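Local coordinates for protein N(G),N(G)-dimethylarginine dimethylaminohydrolase (Pseudomonas aeruginosa, PDB 1H70) that hydrolyses N(G),N(G)-dimethyl-L-arginine and N(G)-monomethyl-L-arginine to L-citrulline, releasing dimethylamine or methylamine, at residues P197-A203 against P216-T222. The protein carries 1 engineered substitution. Numbering follows the deposited sequence.
Sequences PEEESYA and PAGYPRT
A glutamate carboxylate that accepts hydrogen bonds from the first turn of helix 220-227 joins it to the loop after strand 192-195. This loop holds the 3-10 segment 198-203, preceded by Pro197 and set by Glu200 N to Pro197 O (3.0 Å) and Ala203 N to Glu200 O (2.8 Å). Strand 212-216 ends at Pro216, Gly218 turns with positive phi (phi/psi 100°/17°), and the helix begins at Pro220. CA pairs Pro197-Arg221 (7.8 Å), Glu200-Tyr219 (5.8 Å) and Ala203-Pro216 (6.3 Å) fix the register. Glu200 is chi1 m and chi2 t: OE2 accepts Arg221 N (3.0 Å), and OE1 accepts both Thr222 N and Thr222 OG1 (2.9 Å each). Tyr219 occupies the N-cap position; Pro220 has no NH to give. The contact lies at the periphery of the alpha/beta propeller (pentein) fold of the DDAH family. Arg221 NH1 makes a salt bridge to Glu199 OE2 (3.4 Å) whose hydrogen bond is weak, with Pro197 CB over one guanidinium face. Towards Pro216 the contact turns apolar: Ala203 CB meets Tyr219 CB (3.6 Å), and Tyr202 (chi1 t) places CE2 3.6 Å from Pro216 CB. The tyrosine rings lie obliquely, centroids 5.8 Å apart, planes at 48°. Tyr202 OH hydrogen-bonds Gly246 O and Thr238 OG1, its side chain about 8 Å from bound citrulline.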
loop_
_atom_site.group_PDB
_atom_site.type_symbol
_atom_site.label_atom_id
_atom_site.label_comp_id
_atom_site.label_asym_id
_atom_site.label_seq_id
_atom_site.Cartn_x
_atom_site.Cartn_y
_atom_site.Cartn_z
ATOM N N PRO A 197 -16.260 -10.814 -0.764
ATOM C CA PRO A 197 -16.983 -11.560 -1.807
ATOM C C PRO A 197 -16.291 -11.424 -3.162
ATOM O O PRO A 197 -15.715 -10.373 -3.421
ATOM C CB PRO A 197 -18.359 -10.894 -1.848
ATOM C CG PRO A 197 -18.491 -10.124 -0.577
ATOM C CD PRO A 197 -17.069 -9.749 -0.164
ATOM N N GLU A 198 -16.375 -12.437 -4.021
ATOM C CA GLU A 198 -15.671 -12.389 -5.311
ATOM C C GLU A 198 -15.929 -11.184 -6.197
ATOM O O GLU A 198 -14.983 -10.638 -6.756
ATOM C CB GLU A 198 -15.850 -13.692 -6.093
ATOM C CG GLU A 198 -17.244 -13.995 -6.586
ATOM C CD GLU A 198 -17.192 -15.207 -7.518
ATOM O OE1 GLU A 198 -16.818 -15.029 -8.715
ATOM O OE2 GLU A 198 -17.477 -16.315 -7.035
ATOM N N GLU A 199 -17.177 -10.757 -6.343
ATOM C CA GLU A 199 -17.497 -9.608 -7.183
ATOM C C GLU A 199 -16.850 -8.314 -6.671
ATOM O O GLU A 199 -16.621 -7.368 -7.443
ATOM C CB GLU A 199 -19.010 -9.431 -7.139
ATOM C CG GLU A 199 -19.415 -9.102 -5.710
ATOM C CD GLU A 199 -20.403 -10.077 -5.148
ATOM O OE1 GLU A 199 -20.266 -11.303 -5.419
ATOM O OE2 GLU A 199 -21.303 -9.563 -4.444
ATOM N N GLU A 200 -16.537 -8.287 -5.378
ATOM C CA GLU A 200 -15.958 -7.124 -4.705
ATOM C C GLU A 200 -14.480 -7.292 -4.332
ATOM O O GLU A 200 -13.975 -6.537 -3.492
ATOM C CB GLU A 200 -16.739 -6.848 -3.407
ATOM C CG GLU A 200 -18.216 -6.539 -3.681
ATOM C CD GLU A 200 -18.895 -5.771 -2.571
ATOM O OE1 GLU A 200 -18.279 -5.510 -1.526
ATOM O OE2 GLU A 200 -20.076 -5.382 -2.728
ATOM N N SER A 201 -13.803 -8.264 -4.936
ATOM C CA SER A 201 -12.391 -8.542 -4.644
ATOM C C SER A 201 -11.492 -7.314 -4.544
ATOM O O SER A 201 -10.598 -7.279 -3.699
ATOM C CB SER A 201 -11.808 -9.492 -5.701
ATOM O OG SER A 201 -11.807 -8.860 -6.980
ATOM N N TYR A 202 -11.680 -6.326 -5.427
ATOM C CA TYR A 202 -10.863 -5.107 -5.407
ATOM C C TYR A 202 -10.891 -4.467 -4.031
ATOM O O TYR A 202 -9.876 -3.957 -3.567
ATOM C CB TYR A 202 -11.377 -4.088 -6.430
ATOM C CG TYR A 202 -10.602 -2.784 -6.565
ATOM C CD1 TYR A 202 -9.278 -2.766 -7.014
ATOM C CD2 TYR A 202 -11.206 -1.570 -6.272
ATOM C CE1 TYR A 202 -8.584 -1.555 -7.160
ATOM C CE2 TYR A 202 -10.531 -0.376 -6.407
ATOM C CZ TYR A 202 -9.225 -0.365 -6.863
ATOM O OH TYR A 202 -8.552 0.830 -6.997
ATOM N N ALA A 203 -12.046 -4.511 -3.363
ATOM C CA ALA A 203 -12.184 -3.900 -2.038
ATOM C C ALA A 203 -11.446 -4.571 -0.887
ATOM O O ALA A 203 -11.609 -4.180 0.253
ATOM C CB ALA A 203 -13.660 -3.674 -1.682
ATOM N N PRO A 216 -12.408 1.920 -1.502
ATOM C CA PRO A 216 -12.931 2.271 -2.833
ATOM C C PRO A 216 -14.462 2.332 -2.804
ATOM O O PRO A 216 -15.139 1.539 -2.105
ATOM C CB PRO A 216 -12.473 1.111 -3.719
ATOM C CG PRO A 216 -12.206 -0.027 -2.790
ATOM C CD PRO A 216 -11.740 0.606 -1.502
ATOM N N ALA A 217 -15.010 3.285 -3.549
ATOM C CA ALA A 217 -16.466 3.434 -3.622
ATOM C C ALA A 217 -17.022 2.387 -4.595
ATOM O O ALA A 217 -16.336 2.031 -5.551
ATOM C CB ALA A 217 -16.823 4.815 -4.098
ATOM N N GLY A 218 -18.237 1.900 -4.333
ATOM C CA GLY A 218 -18.859 0.906 -5.197
ATOM C C GLY A 218 -18.792 -0.544 -4.742
ATOM O O GLY A 218 -19.030 -1.461 -5.538
ATOM N N TYR A 219 -18.490 -0.778 -3.468
ATOM C CA TYR A 219 -18.356 -2.130 -2.908
ATOM C C TYR A 219 -19.184 -2.167 -1.624
ATOM O O TYR A 219 -18.681 -2.130 -0.514
ATOM C CB TYR A 219 -16.859 -2.462 -2.722
ATOM C CG TYR A 219 -16.113 -2.363 -4.057
ATOM C CD1 TYR A 219 -15.387 -1.226 -4.397
ATOM C CD2 TYR A 219 -16.190 -3.390 -5.002
ATOM C CE1 TYR A 219 -14.740 -1.140 -5.633
ATOM C CE2 TYR A 219 -15.548 -3.304 -6.219
ATOM C CZ TYR A 219 -14.817 -2.177 -6.534
ATOM O OH TYR A 219 -14.187 -2.115 -7.764
ATOM N N PRO A 220 -20.504 -2.221 -1.786
ATOM C CA PRO A 220 -21.414 -2.157 -0.636
ATOM C C PRO A 220 -21.356 -3.274 0.392
ATOM O O PRO A 220 -21.581 -2.984 1.576
ATOM C CB PRO A 220 -22.820 -2.085 -1.262
ATOM C CG PRO A 220 -22.676 -2.323 -2.711
ATOM C CD PRO A 220 -21.216 -2.309 -3.077
ATOM N N ARG A 221 -21.083 -4.510 -0.009
ATOM C CA ARG A 221 -21.059 -5.579 0.984
ATOM C C ARG A 221 -19.869 -5.416 1.933
ATOM O O ARG A 221 -19.967 -5.605 3.134
ATOM C CB ARG A 221 -21.043 -6.952 0.328
ATOM C CG ARG A 221 -22.366 -7.332 -0.349
ATOM C CD ARG A 221 -22.272 -8.673 -1.071
ATOM N NE ARG A 221 -22.117 -9.738 -0.082
ATOM C CZ ARG A 221 -21.899 -11.019 -0.356
ATOM N NH1 ARG A 221 -21.785 -11.441 -1.607
ATOM N NH2 ARG A 221 -21.781 -11.883 0.647
ATOM N N THR A 222 -18.730 -5.072 1.339
ATOM C CA THR A 222 -17.513 -4.863 2.094
ATOM C C THR A 222 -17.639 -3.645 2.989
ATOM O O THR A 222 -17.217 -3.648 4.143
ATOM C CB THR A 222 -16.330 -4.681 1.124
ATOM O OG1 THR A 222 -16.113 -5.901 0.400
ATOM C CG2 THR A 222 -15.055 -4.393 1.927
#